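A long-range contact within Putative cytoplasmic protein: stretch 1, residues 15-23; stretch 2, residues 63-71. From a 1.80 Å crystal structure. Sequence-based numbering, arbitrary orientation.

Stretch 1, residues 15-23: NRPSFNEAW
Stretch 2 63-71: YVLNATGFP

The start of one helix (Phe19 to Trp23, after an extended Arg16-Pro17-Ser18 lead) packs against the end of another (Tyr63 to Ala67). The register is fixed by two CA pairs, Ala22 CA to Val64 CA at 5.5 Å and Pro17 CA to Thr68 CA at 5.7 Å; 392 Å² is buried, and no direct hydrogen bond crosses.

Thr68 leaves helical geometry (phi/psi -104/7). Its CA-to-CB bond points toward stretch 1, and chi1 is p (55°), which lets OG1 donate to Val64 O at 2.8 Å. The hydroxyl is thus satisfied within its own stretch although OG1 lies 3.4 Å from Pro17 CB, while CG2 reaches Glu21 O at 3.6 Å. One turn back, Val64 (t) sets CG1 3.7 Å from Ala22 CB.

Gly69 (phi/psi 91/17) reverses the chain, and Phe70 N returns to Leu65 O at 3.0 Å. Phe70, chi1 m and chi2 -94°, offers a ring face to Pro17: CD sits 4.0 Å from the ring centroid, 19° off the normal, a CH-pi contact. Asn15 OD1 meets the ring edge, 3.4 Å from Phe70 CZ.

Ser18 (p) caps its helix, OG accepting from Glu21 N at 3.1 Å and donating to Glu21 OE1 at 3.0 Å. Glu21 (m, t, chi3 -90°) also accepts from two waters, which bridge OE1 to Thr68 O and OE2 to Ala67 O.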

ATOM      1  N   ASN A  15      25.800  21.864 -33.866  1.00 42.11           N
ATOM      2  CA  ASN A  15      25.105  23.087 -33.360  1.00 39.75           C
ATOM      3  C   ASN A  15      23.877  22.728 -32.533  1.00 35.97           C
ATOM      4  O   ASN A  15      23.916  21.779 -31.737  1.00 35.79           O
ATOM      5  CB  ASN A  15      24.781  24.071 -34.501  1.00 41.59           C
ATOM      6  CG  ASN A  15      24.431  23.368 -35.819  1.00 44.98           C
ATOM      7  OD1 ASN A  15      24.015  22.206 -35.833  1.00 48.41           O
ATOM      8  ND2 ASN A  15      24.616  24.074 -36.930  1.00 49.84           N
ATOM      9  N   ARG A  16      22.794  23.490 -32.683  1.00 32.79           N
ATOM     10  CA  ARG A  16      21.636  23.345 -31.800  1.00 29.41           C
ATOM     11  C   ARG A  16      20.331  23.459 -32.592  1.00 27.78           C
ATOM     12  O   ARG A  16      20.314  24.147 -33.607  1.00 28.43           O
ATOM     13  CB  ARG A  16      21.659  24.449 -30.728  1.00 28.36           C
ATOM     14  CG  ARG A  16      22.859  24.386 -29.815  1.00 29.37           C
ATOM     15  CD  ARG A  16      22.715  25.332 -28.656  1.00 28.09           C
ATOM     16  NE  ARG A  16      23.900  25.303 -27.788  1.00 28.54           N
ATOM     17  CZ  ARG A  16      24.232  26.283 -26.958  1.00 28.45           C
ATOM     18  NH1 ARG A  16      23.479  27.381 -26.889  1.00 27.10           N
ATOM     19  NH2 ARG A  16      25.348  26.189 -26.228  1.00 26.98           N
ATOM     20  N   PRO A  17      19.237  22.823 -32.100  1.00 25.88           N
ATOM     21  CA  PRO A  17      17.897  22.963 -32.726  1.00 24.97           C
ATOM     22  C   PRO A  17      17.516  24.436 -32.826  1.00 23.93           C
ATOM     23  O   PRO A  17      17.821  25.208 -31.906  1.00 23.49           O
ATOM     24  CB  PRO A  17      16.949  22.298 -31.710  1.00 24.71           C
ATOM     25  CG  PRO A  17      17.797  21.508 -30.776  1.00 23.18           C
ATOM     26  CD  PRO A  17      19.221  21.953 -30.909  1.00 25.48           C
ATOM     27  N   SER A  18      16.836  24.834 -33.898  1.00 23.65           N
ATOM     28  CA  SER A  18      16.322  26.209 -33.952  1.00 22.42           C
ATOM     29  C   SER A  18      15.243  26.370 -32.902  1.00 20.43           C
ATOM     30  O   SER A  18      14.520  25.423 -32.595  1.00 19.59           O
ATOM     31  CB  SER A  18      15.781  26.582 -35.334  1.00 24.20           C
ATOM     32  OG  SER A  18      14.496  26.062 -35.552  1.00 24.11           O
ATOM     33  N   PHE A  19      15.162  27.557 -32.321  1.00 19.43           N
ATOM     34  CA  PHE A  19      14.157  27.778 -31.285  1.00 19.68           C
ATOM     35  C   PHE A  19      12.760  27.477 -31.855  1.00 19.16           C
ATOM     36  O   PHE A  19      11.960  26.770 -31.239  1.00 19.31           O
ATOM     37  CB  PHE A  19      14.172  29.221 -30.760  1.00 19.84           C
ATOM     38  CG  PHE A  19      12.996  29.515 -29.867  1.00 21.07           C
ATOM     39  CD1 PHE A  19      13.005  29.106 -28.540  1.00 22.77           C
ATOM     40  CD2 PHE A  19      11.830  30.092 -30.407  1.00 24.41           C
ATOM     41  CE1 PHE A  19      11.867  29.309 -27.727  1.00 24.45           C
ATOM     42  CE2 PHE A  19      10.719  30.307 -29.614  1.00 25.64           C
ATOM     43  CZ  PHE A  19      10.738  29.914 -28.269  1.00 22.22           C
ATOM     44  N   ASN A  20      12.475  28.054 -33.021  1.00 20.39           N
ATOM     45  CA  ASN A  20      11.132  27.904 -33.620  1.00 21.23           C
ATOM     46  C   ASN A  20      10.751  26.450 -33.837  1.00 21.43           C
ATOM     47  O   ASN A  20       9.627  26.042 -33.516  1.00 20.24           O
ATOM     48  CB  ASN A  20      11.032  28.672 -34.940  1.00 22.69           C
ATOM     49  CG  ASN A  20      10.836  30.159 -34.718  1.00 25.97           C
ATOM     50  OD1 ASN A  20      10.136  30.560 -33.778  1.00 28.60           O
ATOM     51  ND2 ASN A  20      11.461  30.984 -35.559  1.00 22.11           N
ATOM     52  N   GLU A  21      11.682  25.653 -34.373  1.00 21.67           N
ATOM     53  CA  GLU A  21      11.360  24.228 -34.590  1.00 21.33           C
ATOM     54  C   GLU A  21      11.203  23.464 -33.268  1.00 20.42           C
ATOM     55  O   GLU A  21      10.392  22.545 -33.170  1.00 19.63           O
ATOM     56  CB  GLU A  21      12.404  23.544 -35.455  1.00 22.29           C
ATOM     57  CG  GLU A  21      12.426  24.008 -36.889  1.00 23.63           C
ATOM     58  CD  GLU A  21      13.540  23.342 -37.651  1.00 26.76           C
ATOM     59  OE1 GLU A  21      14.647  23.914 -37.652  1.00 26.48           O
ATOM     60  OE2 GLU A  21      13.299  22.246 -38.227  1.00 29.64           O
ATOM     61  N   ALA A  22      12.005  23.820 -32.272  1.00 19.58           N
ATOM     62  CA  ALA A  22      11.923  23.157 -30.961  1.00 18.45           C
ATOM     63  C   ALA A  22      10.595  23.447 -30.283  1.00 18.63           C
ATOM     64  O   ALA A  22       9.967  22.545 -29.735  1.00 17.59           O
ATOM     65  CB  ALA A  22      13.087  23.604 -30.078  1.00 17.92           C
ATOM     66  N   TRP A  23      10.155  24.702 -30.362  1.00 19.36           N
ATOM     67  CA  TRP A  23       8.909  25.159 -29.724  1.00 20.20           C
ATOM     68  C   TRP A  23       7.702  24.511 -30.382  1.00 20.26           C
ATOM     69  O   TRP A  23       6.761  24.051 -29.691  1.00 19.57           O
ATOM     70  CB  TRP A  23       8.812  26.686 -29.814  1.00 21.14           C
ATOM     71  CG  TRP A  23       7.793  27.317 -28.865  1.00 23.51           C
ATOM     72  CD1 TRP A  23       6.524  27.738 -29.179  1.00 24.22           C
ATOM     73  CD2 TRP A  23       7.972  27.588 -27.462  1.00 21.07           C
ATOM     74  NE1 TRP A  23       5.911  28.268 -28.067  1.00 24.47           N
ATOM     75  CE2 TRP A  23       6.774  28.191 -27.000  1.00 23.41           C
ATOM     76  CE3 TRP A  23       9.038  27.410 -26.558  1.00 20.76           C
ATOM     77  CZ2 TRP A  23       6.598  28.597 -25.659  1.00 22.39           C
ATOM     78  CZ3 TRP A  23       8.861  27.822 -25.214  1.00 21.48           C
ATOM     79  CH2 TRP A  23       7.645  28.414 -24.792  1.00 20.22           C
ATOM     80  N   TYR A  63      11.508  14.077 -27.594  1.00 18.89           N
ATOM     81  CA  TYR A  63      10.746  14.329 -28.814  1.00 19.78           C
ATOM     82  C   TYR A  63      11.281  15.579 -29.543  1.00 19.99           C
ATOM     83  O   TYR A  63      11.513  15.539 -30.752  1.00 20.91           O
ATOM     84  CB  TYR A  63       9.256  14.466 -28.480  1.00 19.77           C
ATOM     85  CG  TYR A  63       8.357  14.670 -29.687  1.00 20.57           C
ATOM     86  CD1 TYR A  63       7.768  13.576 -30.326  1.00 24.04           C
ATOM     87  CD2 TYR A  63       8.068  15.958 -30.160  1.00 20.72           C
ATOM     88  CE1 TYR A  63       6.922  13.760 -31.420  1.00 25.60           C
ATOM     89  CE2 TYR A  63       7.223  16.157 -31.265  1.00 23.66           C
ATOM     90  CZ  TYR A  63       6.661  15.057 -31.887  1.00 25.06           C
ATOM     91  OH  TYR A  63       5.810  15.209 -32.966  1.00 26.47           O
ATOM     92  N   VAL A  64      11.487  16.671 -28.808  1.00 19.22           N
ATOM     93  CA  VAL A  64      12.061  17.905 -29.377  1.00 18.52           C
ATOM     94  C   VAL A  64      13.379  17.627 -30.107  1.00 19.71           C
ATOM     95  O   VAL A  64      13.575  18.032 -31.262  1.00 19.52           O
ATOM     96  CB  VAL A  64      12.272  18.979 -28.263  1.00 18.57           C
ATOM     97  CG1 VAL A  64      13.179  20.153 -28.757  1.00 20.30           C
ATOM     98  CG2 VAL A  64      10.916  19.480 -27.731  1.00 17.11           C
ATOM     99  N   LEU A  65      14.293  16.944 -29.433  1.00 19.55           N
ATOM    100  CA  LEU A  65      15.602  16.660 -30.040  1.00 20.64           C
ATOM    101  C   LEU A  65      15.454  15.769 -31.285  1.00 21.95           C
ATOM    102  O   LEU A  65      16.045  16.037 -32.349  1.00 23.42           O
ATOM    103  CB  LEU A  65      16.526  16.004 -29.009  1.00 19.97           C
ATOM    104  CG  LEU A  65      16.842  16.911 -27.798  1.00 19.35           C
ATOM    105  CD1 LEU A  65      17.425  16.072 -26.672  1.00 20.67           C
ATOM    106  CD2 LEU A  65      17.802  18.033 -28.202  1.00 21.29           C
ATOM    107  N   ASN A  66      14.650  14.725 -31.160  1.00 22.26           N
ATOM    108  CA  ASN A  66      14.424  13.816 -32.289  1.00 23.29           C
ATOM    109  C   ASN A  66      13.779  14.522 -33.454  1.00 24.82           C
ATOM    110  O   ASN A  66      14.133  14.261 -34.601  1.00 26.87           O
ATOM    111  CB  ASN A  66      13.602  12.593 -31.871  1.00 23.51           C
ATOM    112  CG  ASN A  66      14.391  11.656 -30.986  1.00 22.98           C
ATOM    113  OD1 ASN A  66      15.599  11.523 -31.143  1.00 23.86           O
ATOM    114  ND2 ASN A  66      13.719  11.018 -30.037  1.00 22.18           N
ATOM    115  N   ALA A  67      12.885  15.464 -33.164  1.00 24.40           N
ATOM    116  CA  ALA A  67      12.100  16.130 -34.217  1.00 26.29           C
ATOM    117  C   ALA A  67      12.798  17.253 -34.966  1.00 27.47           C
ATOM    118  O   ALA A  67      12.396  17.597 -36.093  1.00 29.46           O
ATOM    119  CB  ALA A  67      10.765  16.611 -33.656  1.00 25.66           C
ATOM    120  N   THR A  68      13.846  17.813 -34.364  1.00 25.79           N
ATOM    121  CA  THR A  68      14.498  18.998 -34.888  1.00 26.44           C
ATOM    122  C   THR A  68      15.822  18.656 -35.569  1.00 27.00           C
ATOM    123  O   THR A  68      16.558  19.543 -35.923  1.00 28.38           O
ATOM    124  CB  THR A  68      14.734  20.037 -33.784  1.00 25.20           C
ATOM    125  OG1 THR A  68      15.479  19.438 -32.704  1.00 22.64           O
ATOM    126  CG2 THR A  68      13.403  20.582 -33.269  1.00 25.70           C
ATOM    127  N   GLY A  69      16.113  17.363 -35.723  1.00 27.27           N
ATOM    128  CA  GLY A  69      17.332  16.939 -36.419  1.00 28.71           C
ATOM    129  C   GLY A  69      18.551  16.752 -35.525  1.00 28.00           C
ATOM    130  O   GLY A  69      19.691  16.696 -36.032  1.00 27.71           O
ATOM    131  N   PHE A  70      18.309  16.647 -34.211  1.00 26.01           N
ATOM    132  CA  PHE A  70      19.366  16.370 -33.210  1.00 25.92           C
ATOM    133  C   PHE A  70      19.013  15.136 -32.376  1.00 25.83           C
ATOM    134  O   PHE A  70      18.931  15.221 -31.147  1.00 25.29           O
ATOM    135  CB  PHE A  70      19.638  17.616 -32.342  1.00 25.50           C
ATOM    136  CG  PHE A  70      20.131  18.770 -33.140  1.00 25.97           C
ATOM    137  CD1 PHE A  70      21.494  18.990 -33.285  1.00 28.07           C
ATOM    138  CD2 PHE A  70      19.236  19.594 -33.833  1.00 26.64           C
ATOM    139  CE1 PHE A  70      21.963  20.041 -34.075  1.00 30.55           C
ATOM    140  CE2 PHE A  70      19.701  20.641 -34.636  1.00 27.48           C
ATOM    141  CZ  PHE A  70      21.051  20.859 -34.764  1.00 29.11           C
ATOM    142  N   PRO A  71      18.827  13.983 -33.051  1.00 26.58           N
ATOM    143  CA  PRO A  71      18.290  12.801 -32.380  1.00 26.31           C
ATOM    144  C   PRO A  71      19.253  12.265 -31.328  1.00 26.48           C
ATOM    145  O   PRO A  71      20.486  12.382 -31.460  1.00 27.06           O
ATOM    146  CB  PRO A  71      18.112  11.791 -33.517  1.00 27.76           C
ATOM    147  CG  PRO A  71      19.147  12.209 -34.534  1.00 29.40           C
ATOM    148  CD  PRO A  71      19.164  13.706 -34.460  1.00 27.88           C
TER
HETATM  149  O   HOH W   1      16.584  22.580 -35.999  1.00 24.21           O
HETATM  150  O   HOH W   2      11.941  20.239 -36.925  1.00 29.49           O